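Local coordinates for type IV pilus biogenesis protein PilB (Streptococcus sanguinis, PDB 7B7P), which serves as a bimodular minor pilin of type IV pili with a direct role in adhesion, carrying a metal-binding von Willebrand factor A-like module, at residues S355-G369 with I387-A399. Sequence-based numbering, arbitrary orientation.
Sequences SKKFGLGIKRVNVIG and IGEGGMETKYVSA
Met392 is the bump that plugs the hollow between the end of helix 341-358 and strand 364-369. Its flexible thioether chain, bent at chi2 and chi3, lays CG 3.8 Å from Val365 CG2 and tucks CE against Ser355 OG and Gly359 O. Gly359 suits this wall because a side chain there would collide with that methyl. Ile387 fills the neighbouring dent, crossing Val365 at about a right angle with CG2 4.0 Å from Val365 CG2; the two branched side chains pack methyl against methyl. Ser355, buried and short enough to fit against Ile387, has OG anti to its own nitrogen (chi1 -174°), which carries the hydroxyl to a lone pair of Ile387 O at 2.7 Å. Gly390 N grips the same carbonyl, and bare Gly390 lets the turn after helix 380-388 press against helix 341-358, Gly390 CA 4.0 Å from Lys356 CA.

Beyond, strands 364-369 and 393-399 run parallel, stitched from Val365 N to Ala399 N. On the face of Arg364, the guanidinium meets the Glu393 carboxylate with planes 35° apart, Arg364 NH2 2.7 Å from Glu393 OE1; Asp419 takes NH1. On the other face, Tyr396 comes obliquely alongside Gly369, its OH 3.5 Å from Gly369 CA, where a CB would clash. With helix 380-388 crossing over between these strands, this is the right-handed beta-alpha-beta unit of the Rossmann-like VWFA fold, its Gly369 end nearing magnesium-site residue Asp284.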
loop_
_atom_site.group_PDB
_atom_site.type_symbol
_atom_site.label_atom_id
_atom_site.label_comp_id
_atom_site.label_asym_id
_atom_site.label_seq_id
_atom_site.Cartn_x
_atom_site.Cartn_y
_atom_site.Cartn_z
ATOM N N SER A 355 -5.309 0.264 -17.373
ATOM C CA SER A 355 -5.558 -0.237 -16.024
ATOM C C SER A 355 -6.654 -1.295 -16.013
ATOM O O SER A 355 -6.543 -2.310 -15.315
ATOM C CB SER A 355 -5.936 0.922 -15.095
ATOM O OG SER A 355 -6.034 0.457 -13.756
ATOM N N LYS A 356 -7.717 -1.079 -16.776
ATOM C CA LYS A 356 -8.792 -2.070 -16.819
ATOM C C LYS A 356 -8.319 -3.390 -17.420
ATOM O O LYS A 356 -8.728 -4.463 -16.977
ATOM C CB LYS A 356 -9.975 -1.516 -17.602
ATOM C CG LYS A 356 -10.860 -0.606 -16.778
ATOM C CD LYS A 356 -11.354 0.558 -17.589
ATOM C CE LYS A 356 -12.402 0.130 -18.565
ATOM N NZ LYS A 356 -13.292 1.300 -18.872
ATOM N N LYS A 357 -7.448 -3.343 -18.416
ATOM C CA LYS A 357 -7.024 -4.590 -19.032
ATOM C C LYS A 357 -5.934 -5.306 -18.234
ATOM O O LYS A 357 -5.959 -6.538 -18.134
ATOM C CB LYS A 357 -6.540 -4.336 -20.455
ATOM C CG LYS A 357 -6.150 -5.615 -21.168
ATOM C CD LYS A 357 -5.982 -5.420 -22.652
ATOM C CE LYS A 357 -5.795 -6.778 -23.360
ATOM N NZ LYS A 357 -5.757 -6.566 -24.826
ATOM N N PHE A 358 -4.977 -4.570 -17.661
ATOM C CA PHE A 358 -3.757 -5.167 -17.135
ATOM C C PHE A 358 -3.654 -5.138 -15.605
ATOM O O PHE A 358 -2.627 -5.564 -15.051
ATOM C CB PHE A 358 -2.540 -4.456 -17.748
ATOM C CG PHE A 358 -2.354 -4.714 -19.230
ATOM C CD1 PHE A 358 -1.816 -5.914 -19.676
ATOM C CD2 PHE A 358 -2.734 -3.761 -20.177
ATOM C CE1 PHE A 358 -1.643 -6.160 -21.033
ATOM C CE2 PHE A 358 -2.574 -3.996 -21.529
ATOM C CZ PHE A 358 -2.016 -5.201 -21.964
ATOM N N GLY A 359 -4.668 -4.651 -14.904
ATOM C CA GLY A 359 -4.491 -4.401 -13.487
ATOM C C GLY A 359 -5.076 -5.426 -12.535
ATOM O O GLY A 359 -5.194 -5.143 -11.339
ATOM N N LEU A 360 -5.404 -6.625 -13.036
ATOM C CA LEU A 360 -6.178 -7.583 -12.247
ATOM C C LEU A 360 -5.461 -7.984 -10.956
ATOM O O LEU A 360 -6.071 -8.022 -9.882
ATOM C CB LEU A 360 -6.501 -8.825 -13.076
ATOM C CG LEU A 360 -7.317 -9.853 -12.291
ATOM C CD1 LEU A 360 -8.666 -9.289 -11.884
ATOM C CD2 LEU A 360 -7.481 -11.163 -13.074
ATOM N N GLY A 361 -4.190 -8.301 -11.022
ATOM C CA GLY A 361 -3.698 -8.756 -9.733
ATOM C C GLY A 361 -3.201 -7.693 -8.767
ATOM O O GLY A 361 -2.606 -8.030 -7.735
ATOM N N ILE A 362 -3.406 -6.412 -9.058
ATOM C CA ILE A 362 -2.565 -5.368 -8.488
ATOM C C ILE A 362 -3.215 -4.805 -7.227
ATOM O O ILE A 362 -4.413 -4.497 -7.207
ATOM C CB ILE A 362 -2.283 -4.280 -9.533
ATOM C CG1 ILE A 362 -1.316 -4.849 -10.569
ATOM C CG2 ILE A 362 -1.674 -3.031 -8.899
ATOM C CD1 ILE A 362 -1.194 -4.002 -11.772
ATOM N N LYS A 363 -2.424 -4.709 -6.162
ATOM C CA LYS A 363 -2.957 -4.257 -4.881
ATOM C C LYS A 363 -3.224 -2.755 -4.885
ATOM O O LYS A 363 -4.302 -2.311 -4.487
ATOM C CB LYS A 363 -1.982 -4.626 -3.760
ATOM C CG LYS A 363 -2.314 -4.014 -2.421
ATOM C CD LYS A 363 -3.597 -4.584 -1.868
ATOM C CE LYS A 363 -3.600 -4.506 -0.336
ATOM N NZ LYS A 363 -4.971 -4.300 0.178
ATOM N N ARG A 364 -2.268 -1.954 -5.346
ATOM C CA ARG A 364 -2.458 -0.507 -5.292
ATOM C C ARG A 364 -1.563 0.146 -6.334
ATOM O O ARG A 364 -0.455 -0.330 -6.603
ATOM C CB ARG A 364 -2.144 0.052 -3.885
ATOM C CG ARG A 364 -2.086 1.601 -3.747
ATOM C CD ARG A 364 -1.793 2.057 -2.292
ATOM N NE ARG A 364 -2.623 1.298 -1.358
ATOM C CZ ARG A 364 -2.152 0.381 -0.524
ATOM N NH1 ARG A 364 -0.854 0.129 -0.491
ATOM N NH2 ARG A 364 -2.976 -0.292 0.257
ATOM N N VAL A 365 -2.069 1.225 -6.933
ATOM C CA VAL A 365 -1.261 2.121 -7.752
ATOM C C VAL A 365 -1.069 3.428 -6.989
ATOM O O VAL A 365 -2.042 4.134 -6.693
ATOM C CB VAL A 365 -1.893 2.391 -9.128
ATOM C CG1 VAL A 365 -0.991 3.347 -9.935
ATOM C CG2 VAL A 365 -2.158 1.067 -9.886
ATOM N N ASN A 366 0.185 3.762 -6.705
ATOM C CA ASN A 366 0.568 5.057 -6.159
ATOM C C ASN A 366 1.024 5.954 -7.303
ATOM O O ASN A 366 1.869 5.556 -8.112
ATOM C CB ASN A 366 1.695 4.917 -5.126
ATOM C CG ASN A 366 1.212 4.353 -3.788
ATOM O OD1 ASN A 366 0.836 5.103 -2.888
ATOM N ND2 ASN A 366 1.242 3.039 -3.652
ATOM N N VAL A 367 0.445 7.145 -7.384
ATOM C CA VAL A 367 0.851 8.154 -8.351
ATOM C C VAL A 367 1.437 9.347 -7.610
ATOM O O VAL A 367 0.826 9.870 -6.668
ATOM C CB VAL A 367 -0.328 8.579 -9.236
ATOM C CG1 VAL A 367 0.138 9.561 -10.314
ATOM C CG2 VAL A 367 -0.956 7.349 -9.846
ATOM N N ILE A 368 2.604 9.788 -8.054
ATOM C CA ILE A 368 3.313 10.908 -7.463
ATOM C C ILE A 368 3.418 11.994 -8.516
ATOM O O ILE A 368 4.132 11.828 -9.518
ATOM C CB ILE A 368 4.701 10.504 -6.958
ATOM C CG1 ILE A 368 4.596 9.360 -5.952
ATOM C CG2 ILE A 368 5.415 11.695 -6.335
ATOM C CD1 ILE A 368 5.949 8.710 -5.683
ATOM N N GLY A 369 2.709 13.106 -8.293
ATOM C CA GLY A 369 2.986 14.359 -8.982
ATOM C C GLY A 369 4.224 15.052 -8.421
ATOM O O GLY A 369 4.234 15.516 -7.278
ATOM N N ILE A 387 -7.039 5.807 -13.549
ATOM C CA ILE A 387 -6.399 4.515 -13.298
ATOM C C ILE A 387 -7.240 3.684 -12.322
ATOM O O ILE A 387 -7.294 2.452 -12.428
ATOM C CB ILE A 387 -4.949 4.730 -12.787
ATOM C CG1 ILE A 387 -4.051 5.355 -13.877
ATOM C CG2 ILE A 387 -4.325 3.415 -12.262
ATOM C CD1 ILE A 387 -2.610 5.642 -13.374
ATOM N N GLY A 388 -7.945 4.346 -11.396
ATOM C CA GLY A 388 -8.827 3.694 -10.435
ATOM C C GLY A 388 -10.024 2.978 -11.046
ATOM O O GLY A 388 -10.574 2.074 -10.415
ATOM N N GLU A 389 -10.427 3.339 -12.268
ATOM C CA GLU A 389 -11.438 2.555 -12.976
ATOM C C GLU A 389 -11.041 1.096 -13.154
ATOM O O GLU A 389 -11.922 0.254 -13.368
ATOM C CB GLU A 389 -11.710 3.142 -14.356
ATOM C CG GLU A 389 -12.354 4.517 -14.318
ATOM C CD GLU A 389 -12.672 4.999 -15.710
ATOM O OE1 GLU A 389 -12.067 4.446 -16.671
ATOM O OE2 GLU A 389 -13.518 5.913 -15.846
ATOM N N GLY A 390 -9.745 0.777 -13.090
ATOM C CA GLY A 390 -9.358 -0.615 -13.160
ATOM C C GLY A 390 -9.626 -1.442 -11.907
ATOM O O GLY A 390 -9.237 -2.614 -11.872
ATOM N N GLY A 391 -10.219 -0.846 -10.852
ATOM C CA GLY A 391 -10.723 -1.587 -9.711
ATOM C C GLY A 391 -9.771 -1.764 -8.540
ATOM O O GLY A 391 -10.196 -2.283 -7.503
ATOM N N MET A 392 -8.499 -1.386 -8.664
ATOM C CA MET A 392 -7.589 -1.506 -7.536
ATOM C C MET A 392 -7.612 -0.222 -6.705
ATOM O O MET A 392 -8.135 0.810 -7.123
ATOM C CB MET A 392 -6.152 -1.815 -8.004
ATOM C CG MET A 392 -5.395 -0.648 -8.717
ATOM S SD MET A 392 -6.210 -0.100 -10.284
ATOM C CE MET A 392 -5.977 -1.564 -11.308
ATOM N N GLU A 393 -7.008 -0.290 -5.523
ATOM C CA GLU A 393 -6.788 0.913 -4.734
ATOM C C GLU A 393 -5.832 1.842 -5.467
ATOM O O GLU A 393 -4.863 1.397 -6.087
ATOM C CB GLU A 393 -6.210 0.564 -3.365
ATOM C CG GLU A 393 -7.199 -0.110 -2.429
ATOM C CD GLU A 393 -6.573 -0.486 -1.078
ATOM O OE1 GLU A 393 -5.420 -0.064 -0.793
ATOM O OE2 GLU A 393 -7.249 -1.190 -0.292
ATOM N N THR A 394 -6.112 3.140 -5.406
ATOM C CA THR A 394 -5.210 4.150 -5.937
ATOM C C THR A 394 -5.032 5.262 -4.919
ATOM O O THR A 394 -5.893 5.497 -4.072
ATOM C CB THR A 394 -5.711 4.765 -7.240
ATOM O OG1 THR A 394 -6.910 5.505 -6.980
ATOM C CG2 THR A 394 -5.964 3.691 -8.297
ATOM N N LYS A 395 -3.909 5.958 -5.026
ATOM C CA LYS A 395 -3.601 7.050 -4.116
ATOM C C LYS A 395 -2.723 8.053 -4.845
ATOM O O LYS A 395 -1.633 7.703 -5.317
ATOM C CB LYS A 395 -2.907 6.521 -2.860
ATOM C CG LYS A 395 -2.585 7.569 -1.812
ATOM C CD LYS A 395 -1.481 7.028 -0.888
ATOM C CE LYS A 395 -0.825 8.105 -0.023
ATOM N NZ LYS A 395 -1.842 8.964 0.632
ATOM N N TYR A 396 -3.182 9.298 -4.910
ATOM C CA TYR A 396 -2.407 10.382 -5.488
ATOM C C TYR A 396 -1.757 11.237 -4.404
ATOM O O TYR A 396 -2.391 11.577 -3.404
ATOM C CB TYR A 396 -3.284 11.257 -6.380
ATOM C CG TYR A 396 -2.503 12.425 -6.897
ATOM C CD1 TYR A 396 -1.425 12.229 -7.764
ATOM C CD2 TYR A 396 -2.782 13.728 -6.467
ATOM C CE1 TYR A 396 -0.666 13.302 -8.221
ATOM C CE2 TYR A 396 -2.039 14.804 -6.934
ATOM C CZ TYR A 396 -0.983 14.579 -7.814
ATOM O OH TYR A 396 -0.225 15.629 -8.269
ATOM N N VAL A 397 -0.499 11.610 -4.628
ATOM C CA VAL A 397 0.246 12.507 -3.756
ATOM C C VAL A 397 1.060 13.447 -4.633
ATOM O O VAL A 397 1.687 13.007 -5.602
ATOM C CB VAL A 397 1.175 11.730 -2.789
ATOM C CG1 VAL A 397 2.105 12.683 -2.050
ATOM C CG2 VAL A 397 0.364 10.922 -1.788
ATOM N N SER A 398 1.069 14.742 -4.295
ATOM C CA SER A 398 1.959 15.694 -4.953
ATOM C C SER A 398 3.168 15.968 -4.074
ATOM O O SER A 398 3.039 16.132 -2.859
ATOM C CB SER A 398 1.257 17.004 -5.295
ATOM O OG SER A 398 0.499 17.465 -4.209
ATOM N N ALA A 399 4.342 15.975 -4.693
ATOM C CA ALA A 399 5.609 16.260 -4.036
ATOM C C ALA A 399 6.197 17.451 -4.768
ATOM O O ALA A 399 6.697 17.308 -5.890
ATOM C CB ALA A 399 6.557 15.054 -4.084
HETATM O O HOH W 1 -9.637 -5.068 -14.047
#